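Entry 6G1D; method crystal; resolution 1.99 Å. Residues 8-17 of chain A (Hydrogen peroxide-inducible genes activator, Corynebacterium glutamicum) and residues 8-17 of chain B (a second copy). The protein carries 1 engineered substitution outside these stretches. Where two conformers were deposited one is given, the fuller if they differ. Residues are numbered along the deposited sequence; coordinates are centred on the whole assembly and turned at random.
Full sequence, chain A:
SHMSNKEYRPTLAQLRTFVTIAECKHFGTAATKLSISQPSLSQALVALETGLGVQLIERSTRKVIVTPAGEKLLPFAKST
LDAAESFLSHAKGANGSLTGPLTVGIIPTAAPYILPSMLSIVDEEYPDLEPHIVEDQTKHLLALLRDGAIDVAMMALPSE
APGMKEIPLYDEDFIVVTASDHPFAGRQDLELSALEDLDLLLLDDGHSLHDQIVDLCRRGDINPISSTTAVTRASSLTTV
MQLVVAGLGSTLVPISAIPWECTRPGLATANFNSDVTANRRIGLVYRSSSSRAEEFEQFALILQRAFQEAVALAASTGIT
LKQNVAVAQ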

ATOM      1  N   TYR A   8       8.526 -34.146 -24.063  1.00 71.61           N
ATOM      2  CA  TYR A   8       8.359 -33.434 -25.322  1.00 73.22           C
ATOM      3  C   TYR A   8       8.104 -31.923 -25.176  1.00 73.61           C
ATOM      4  O   TYR A   8       7.267 -31.500 -24.401  1.00 71.61           O
ATOM      5  CB  TYR A   8       7.316 -34.119 -26.198  1.00 72.22           C
ATOM      6  CG  TYR A   8       6.890 -33.282 -27.363  1.00 69.39           C
ATOM      7  CD1 TYR A   8       5.810 -32.431 -27.209  1.00 67.48           C
ATOM      8  CD2 TYR A   8       7.545 -33.327 -28.606  1.00 66.05           C
ATOM      9  CE1 TYR A   8       5.371 -31.622 -28.271  1.00 64.94           C
ATOM     10  CE2 TYR A   8       7.150 -32.514 -29.641  1.00 67.86           C
ATOM     11  CZ  TYR A   8       6.064 -31.670 -29.487  1.00 64.68           C
ATOM     12  OH  TYR A   8       5.677 -30.896 -30.550  1.00 63.17           O
ATOM     13  N   ARG A   9       8.851 -31.136 -25.942  1.00 65.34           N
ATOM     14  CA  ARG A   9       8.717 -29.679 -25.999  1.00 67.80           C
ATOM     15  C   ARG A   9       8.541 -29.316 -27.467  1.00 60.63           C
ATOM     16  O   ARG A   9       9.345 -29.727 -28.285  1.00 61.05           O
ATOM     17  CB  ARG A   9       9.975 -29.003 -25.462  1.00 68.35           C
ATOM     18  CG  ARG A   9      10.235 -29.267 -23.979  1.00 75.06           C
ATOM     19  CD  ARG A   9      11.705 -29.068 -23.615  1.00 77.92           C
ATOM     20  NE  ARG A   9      11.906 -27.914 -22.737  1.00 84.49           N
ATOM     21  CZ  ARG A   9      11.971 -27.950 -21.406  1.00 88.49           C
ATOM     22  NH1 ARG A   9      12.171 -26.813 -20.741  1.00 96.57           N
ATOM     23  NH2 ARG A   9      11.837 -29.089 -20.720  1.00 92.00           N
ATOM     24  N   PRO A  10       7.470 -28.587 -27.817  1.00 53.86           N
ATOM     25  CA  PRO A  10       7.310 -28.213 -29.232  1.00 53.23           C
ATOM     26  C   PRO A  10       8.419 -27.305 -29.721  1.00 49.77           C
ATOM     27  O   PRO A  10       9.020 -26.563 -28.935  1.00 50.39           O
ATOM     28  CB  PRO A  10       5.950 -27.500 -29.288  1.00 52.22           C
ATOM     29  CG  PRO A  10       5.529 -27.287 -27.902  1.00 55.54           C
ATOM     30  CD  PRO A  10       6.299 -28.217 -27.014  1.00 59.59           C
ATOM     31  N   THR A  11       8.722 -27.403 -31.008  1.00 48.88           N
ATOM     32  CA  THR A  11       9.652 -26.485 -31.636  1.00 46.04           C
ATOM     33  C   THR A  11       8.859 -25.368 -32.278  1.00 44.60           C
ATOM     34  O   THR A  11       7.669 -25.518 -32.600  1.00 43.59           O
ATOM     35  CB  THR A  11      10.465 -27.184 -32.734  1.00 46.39           C
ATOM     36  OG1 THR A  11       9.558 -27.663 -33.732  1.00 44.11           O
ATOM     37  CG2 THR A  11      11.265 -28.358 -32.143  1.00 45.64           C
ATOM     38  N   LEU A  12       9.537 -24.244 -32.509  1.00 43.51           N
ATOM     39  CA  LEU A  12       8.908 -23.176 -33.264  1.00 40.34           C
ATOM     40  C   LEU A  12       8.494 -23.670 -34.659  1.00 38.44           C
ATOM     41  O   LEU A  12       7.416 -23.328 -35.140  1.00 40.23           O
ATOM     42  CB  LEU A  12       9.818 -21.957 -33.318  1.00 42.08           C
ATOM     43  CG  LEU A  12       9.971 -21.252 -31.978  1.00 42.16           C
ATOM     44  CD1 LEU A  12      11.186 -20.354 -31.919  1.00 41.66           C
ATOM     45  CD2 LEU A  12       8.738 -20.427 -31.694  1.00 43.12           C
ATOM     46  N   ALA A  13       9.314 -24.491 -35.301  1.00 38.84           N
ATOM     47  CA  ALA A  13       8.965 -25.029 -36.654  1.00 39.59           C
ATOM     48  C   ALA A  13       7.653 -25.770 -36.633  1.00 37.67           C
ATOM     49  O   ALA A  13       6.841 -25.644 -37.527  1.00 37.59           O
ATOM     50  CB  ALA A  13      10.087 -25.917 -37.222  1.00 36.16           C
ATOM     51  N   GLN A  14       7.425 -26.551 -35.594  1.00 40.89           N
ATOM     52  CA  GLN A  14       6.174 -27.286 -35.486  1.00 40.72           C
ATOM     53  C   GLN A  14       4.990 -26.339 -35.296  1.00 40.92           C
ATOM     54  O   GLN A  14       3.937 -26.524 -35.894  1.00 41.11           O
ATOM     55  CB  GLN A  14       6.259 -28.298 -34.336  1.00 42.63           C
ATOM     56  CG  GLN A  14       7.161 -29.480 -34.664  1.00 42.10           C
ATOM     57  CD  GLN A  14       7.625 -30.272 -33.454  1.00 45.31           C
ATOM     58  OE1 GLN A  14       7.387 -29.894 -32.304  1.00 43.83           O
ATOM     59  NE2 GLN A  14       8.311 -31.374 -33.714  1.00 44.31           N
ATOM     60  N   LEU A  15       5.176 -25.335 -34.459  1.00 41.50           N
ATOM     61  CA  LEU A  15       4.147 -24.329 -34.243  1.00 41.39           C
ATOM     62  C   LEU A  15       3.844 -23.541 -35.528  1.00 40.45           C
ATOM     63  O   LEU A  15       2.671 -23.257 -35.794  1.00 43.54           O
ATOM     64  CB  LEU A  15       4.536 -23.363 -33.106  1.00 40.59           C
ATOM     65  CG  LEU A  15       4.643 -23.951 -31.708  1.00 45.75           C
ATOM     66  CD1 LEU A  15       5.046 -22.869 -30.735  1.00 45.41           C
ATOM     67  CD2 LEU A  15       3.362 -24.643 -31.280  1.00 47.62           C
ATOM     68  N   ARG A  16       4.879 -23.189 -36.305  1.00 38.52           N
ATOM     69  CA  ARG A  16       4.665 -22.495 -37.586  0.58 39.32           C
ATOM     70  C   ARG A  16       3.796 -23.338 -38.503  1.00 41.46           C
ATOM     71  O   ARG A  16       2.841 -22.848 -39.101  1.00 39.95           O
ATOM     72  CB  ARG A  16       5.983 -22.125 -38.296  0.58 39.87           C
ATOM     73  CG  ARG A  16       6.706 -20.990 -37.620  0.58 43.52           C
ATOM     74  CD  ARG A  16       7.909 -20.403 -38.368  0.58 41.35           C
ATOM     75  NE  ARG A  16       8.602 -19.529 -37.404  0.58 37.72           N
ATOM     76  CZ  ARG A  16       9.723 -19.786 -36.712  0.58 38.03           C
ATOM     77  NH1 ARG A  16      10.421 -20.929 -36.907  0.58 38.04           N
ATOM     78  NH2 ARG A  16      10.119 -18.883 -35.793  0.58 33.36           N
ATOM     79  N   THR A  17       4.099 -24.624 -38.572  1.00 39.21           N
ATOM     80  CA  THR A  17       3.289 -25.519 -39.382  1.00 40.92           C
ATOM     81  C   THR A  17       1.840 -25.522 -38.932  1.00 40.38           C
ATOM     82  O   THR A  17       0.940 -25.446 -39.745  1.00 40.69           O
ATOM     83  CB  THR A  17       3.869 -26.948 -39.361  1.00 43.44           C
ATOM     84  OG1 THR A  17       5.034 -26.963 -40.200  1.00 43.36           O
ATOM     85  CG2 THR A  17       2.886 -27.971 -39.842  1.00 43.10           C
TER
ATOM     86  N   TYR B   8      18.044 -17.685 -41.374  1.00 48.73           N
ATOM     87  CA  TYR B   8      18.183 -18.172 -40.015  1.00 47.19           C
ATOM     88  C   TYR B   8      17.043 -17.779 -39.062  1.00 44.24           C
ATOM     89  O   TYR B   8      16.666 -16.624 -38.978  1.00 44.16           O
ATOM     90  CB  TYR B   8      19.536 -17.771 -39.431  1.00 46.65           C
ATOM     91  CG  TYR B   8      19.653 -18.103 -37.973  1.00 46.49           C
ATOM     92  CD1 TYR B   8      19.869 -19.431 -37.537  1.00 45.46           C
ATOM     93  CD2 TYR B   8      19.485 -17.106 -37.016  1.00 46.50           C
ATOM     94  CE1 TYR B   8      19.935 -19.723 -36.188  1.00 46.81           C
ATOM     95  CE2 TYR B   8      19.570 -17.384 -35.665  1.00 45.10           C
ATOM     96  CZ  TYR B   8      19.780 -18.678 -35.243  1.00 46.81           C
ATOM     97  OH  TYR B   8      19.844 -18.952 -33.899  1.00 42.81           O
ATOM     98  N   ARG B   9      16.500 -18.783 -38.368  1.00 45.35           N
ATOM     99  CA  ARG B   9      15.460 -18.595 -37.359  1.00 46.42           C
ATOM    100  C   ARG B   9      15.954 -19.272 -36.095  1.00 45.59           C
ATOM    101  O   ARG B   9      16.297 -20.423 -36.148  1.00 44.25           O
ATOM    102  CB  ARG B   9      14.137 -19.224 -37.796  1.00 47.50           C
ATOM    103  CG  ARG B   9      13.529 -18.611 -39.054  1.00 49.12           C
ATOM    104  CD  ARG B   9      13.111 -17.150 -38.836  1.00 51.93           C
ATOM    105  NE  ARG B   9      12.629 -16.498 -40.064  1.00 54.76           N
ATOM    106  CZ  ARG B   9      13.385 -15.838 -40.957  1.00 58.43           C
ATOM    107  NH1 ARG B   9      14.702 -15.677 -40.805  1.00 55.27           N
ATOM    108  NH2 ARG B   9      12.808 -15.317 -42.033  1.00 62.34           N
ATOM    109  N   PRO B  10      16.015 -18.553 -34.960  1.00 41.40           N
ATOM    110  CA  PRO B  10      16.453 -19.234 -33.734  1.00 41.64           C
ATOM    111  C   PRO B  10      15.474 -20.318 -33.298  1.00 41.96           C
ATOM    112  O   PRO B  10      14.276 -20.242 -33.590  1.00 41.65           O
ATOM    113  CB  PRO B  10      16.532 -18.119 -32.671  1.00 41.06           C
ATOM    114  CG  PRO B  10      15.947 -16.934 -33.274  1.00 40.57           C
ATOM    115  CD  PRO B  10      15.902 -17.105 -34.778  1.00 40.80           C
ATOM    116  N   THR B  11      16.010 -21.349 -32.666  1.00 42.77           N
ATOM    117  CA  THR B  11      15.179 -22.386 -32.078  1.00 43.39           C
ATOM    118  C   THR B  11      14.951 -22.066 -30.613  1.00 43.16           C
ATOM    119  O   THR B  11      15.723 -21.331 -29.991  1.00 42.73           O
ATOM    120  CB  THR B  11      15.865 -23.762 -32.168  1.00 44.16           C
ATOM    121  OG1 THR B  11      17.105 -23.683 -31.468  1.00 43.81           O
ATOM    122  CG2 THR B  11      16.128 -24.138 -33.611  1.00 44.70           C
ATOM    123  N   LEU B  12      13.910 -22.644 -30.050  1.00 46.81           N
ATOM    124  CA  LEU B  12      13.715 -22.554 -28.610  1.00 48.13           C
ATOM    125  C   LEU B  12      14.927 -23.116 -27.845  1.00 47.77           C
ATOM    126  O   LEU B  12      15.372 -22.506 -26.863  1.00 49.35           O
ATOM    127  CB  LEU B  12      12.423 -23.239 -28.193  1.00 47.43           C
ATOM    128  CG  LEU B  12      11.181 -22.462 -28.637  1.00 47.30           C
ATOM    129  CD1 LEU B  12       9.966 -23.384 -28.619  1.00 47.25           C
ATOM    130  CD2 LEU B  12      10.975 -21.140 -27.850  1.00 46.03           C
ATOM    131  N   ALA B  13      15.514 -24.204 -28.326  1.00 45.22           N
ATOM    132  CA  ALA B  13      16.690 -24.796 -27.660  1.00 45.52           C
ATOM    133  C   ALA B  13      17.836 -23.806 -27.594  1.00 44.75           C
ATOM    134  O   ALA B  13      18.529 -23.706 -26.598  1.00 45.05           O
ATOM    135  CB  ALA B  13      17.137 -26.100 -28.331  1.00 46.24           C
ATOM    136  N   GLN B  14      18.044 -23.052 -28.663  1.00 43.65           N
ATOM    137  CA  GLN B  14      19.103 -22.056 -28.658  1.00 43.10           C
ATOM    138  C   GLN B  14      18.818 -20.942 -27.694  1.00 42.78           C
ATOM    139  O   GLN B  14      19.713 -20.475 -27.002  1.00 42.85           O
ATOM    140  CB  GLN B  14      19.302 -21.502 -30.082  1.00 42.65           C
ATOM    141  CG  GLN B  14      20.024 -22.506 -30.997  1.00 43.35           C
ATOM    142  CD  GLN B  14      19.844 -22.216 -32.473  1.00 43.36           C
ATOM    143  OE1 GLN B  14      19.108 -21.304 -32.891  1.00 42.85           O
ATOM    144  NE2 GLN B  14      20.570 -22.979 -33.272  1.00 44.24           N
ATOM    145  N   LEU B  15      17.566 -20.499 -27.642  1.00 44.00           N
ATOM    146  CA  LEU B  15      17.171 -19.467 -26.701  1.00 44.02           C
ATOM    147  C   LEU B  15      17.323 -19.935 -25.268  1.00 44.92           C
ATOM    148  O   LEU B  15      17.769 -19.141 -24.424  1.00 45.10           O
ATOM    149  CB  LEU B  15      15.755 -18.974 -26.983  1.00 43.78           C
ATOM    150  CG  LEU B  15      15.581 -18.211 -28.326  1.00 43.05           C
ATOM    151  CD1 LEU B  15      14.123 -17.782 -28.464  1.00 42.54           C
ATOM    152  CD2 LEU B  15      16.487 -17.015 -28.405  1.00 42.91           C
ATOM    153  N   ARG B  16      16.959 -21.196 -24.973  1.00 48.55           N
ATOM    154  CA  ARG B  16      17.144 -21.741 -23.615  1.00 49.80           C
ATOM    155  C   ARG B  16      18.617 -21.702 -23.239  1.00 49.89           C
ATOM    156  O   ARG B  16      18.974 -21.270 -22.145  1.00 50.67           O
ATOM    157  CB  ARG B  16      16.599 -23.167 -23.477  1.00 50.84           C
ATOM    158  CG  ARG B  16      15.064 -23.172 -23.457  1.00 52.66           C
ATOM    159  CD  ARG B  16      14.333 -24.426 -23.021  1.00 57.66           C
ATOM    160  NE  ARG B  16      14.035 -25.338 -24.130  1.00 68.40           N
ATOM    161  CZ  ARG B  16      12.907 -25.405 -24.857  1.00 64.11           C
ATOM    162  NH1 ARG B  16      11.829 -24.622 -24.639  1.00 51.64           N
ATOM    163  NH2 ARG B  16      12.836 -26.338 -25.817  1.00 60.01           N
ATOM    164  N   THR B  17      19.492 -22.102 -24.151  1.00 47.76           N
ATOM    165  CA  THR B  17      20.920 -22.012 -23.896  1.00 48.06           C
ATOM    166  C   THR B  17      21.366 -20.605 -23.556  1.00 47.70           C
ATOM    167  O   THR B  17      22.087 -20.399 -22.588  1.00 48.58           O
ATOM    168  CB  THR B  17      21.754 -22.572 -25.079  1.00 47.83           C
ATOM    169  OG1 THR B  17      21.676 -23.977 -25.076  1.00 49.29           O
ATOM    170  CG2 THR B  17      23.223 -22.187 -24.975  1.00 48.28           C
TER
HETATM  171  O   HOH W   1      11.749 -26.854 -28.211  1.00 62.44           O
HETATM  172  O   HOH W   2      12.384 -24.515 -31.744  1.00 43.31           O
HETATM  173  O   HOH W   3      12.634 -18.493 -34.666  1.00 44.39           O
HETATM  174  O   HOH W   4      13.095 -22.014 -35.497  1.00 52.40           O

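The two stretches are the same segment in two copies, and each runs from a loop into the first turns of a helix. They meet where the helices begin. The nearest CA atoms pair Thr A11 with Leu B12 and Leu A12 with Thr B11, both at 6.4 Å, so the arrangement is nearly symmetric. Together the stretches bury 367 Å².

Leu A12 and Leu B12 cover the most surface, 68 and 67 Å². Both CA-to-CB bonds point toward the other stretch, and the apolar side chains meet with Leu A12 CG 3.8 Å from Leu B12 CG. Each leucine also reaches the partner's loop. Leu B12 CD1 lies 3.3 Å from Pro A10 O, and Leu A12 CD1 lies 3.5 Å from Pro B10 O. These are packing contacts, since a methyl group offers no polar hydrogen.

No direct hydrogen bond crosses between the stretches. Water does the bridging. Water 2 accepts from Leu A12 N at 3.0 Å and from Leu B12 N at 2.9 Å, joining the two helix starts.

Arg B16 covers 57 Å². One face of its guanidinium receives the edge of the Arg A9 guanidinium, with Arg A9 NE 3.4 Å from Arg B16 CZ. Like charges are close here. Water 1 accepts from Arg B16 NH2 at 2.7 Å and donates to Pro A10 O at 2.8 Å. Arg A16 reaches Pro B10 O through two waters, 3 and 4. The arginine contacts are less symmetric: Arg B9 NH1 turns back to Tyr B8 O, a 2.8 Å hydrogen bond.

Within each copy, the helix start is capped. Thr A11 OG1 accepts from Gln A14 N at 3.0 Å, and Gln A14 OE1 accepts in return from Thr A11 N at 3.1 Å. Chain B repeats this pair of bonds.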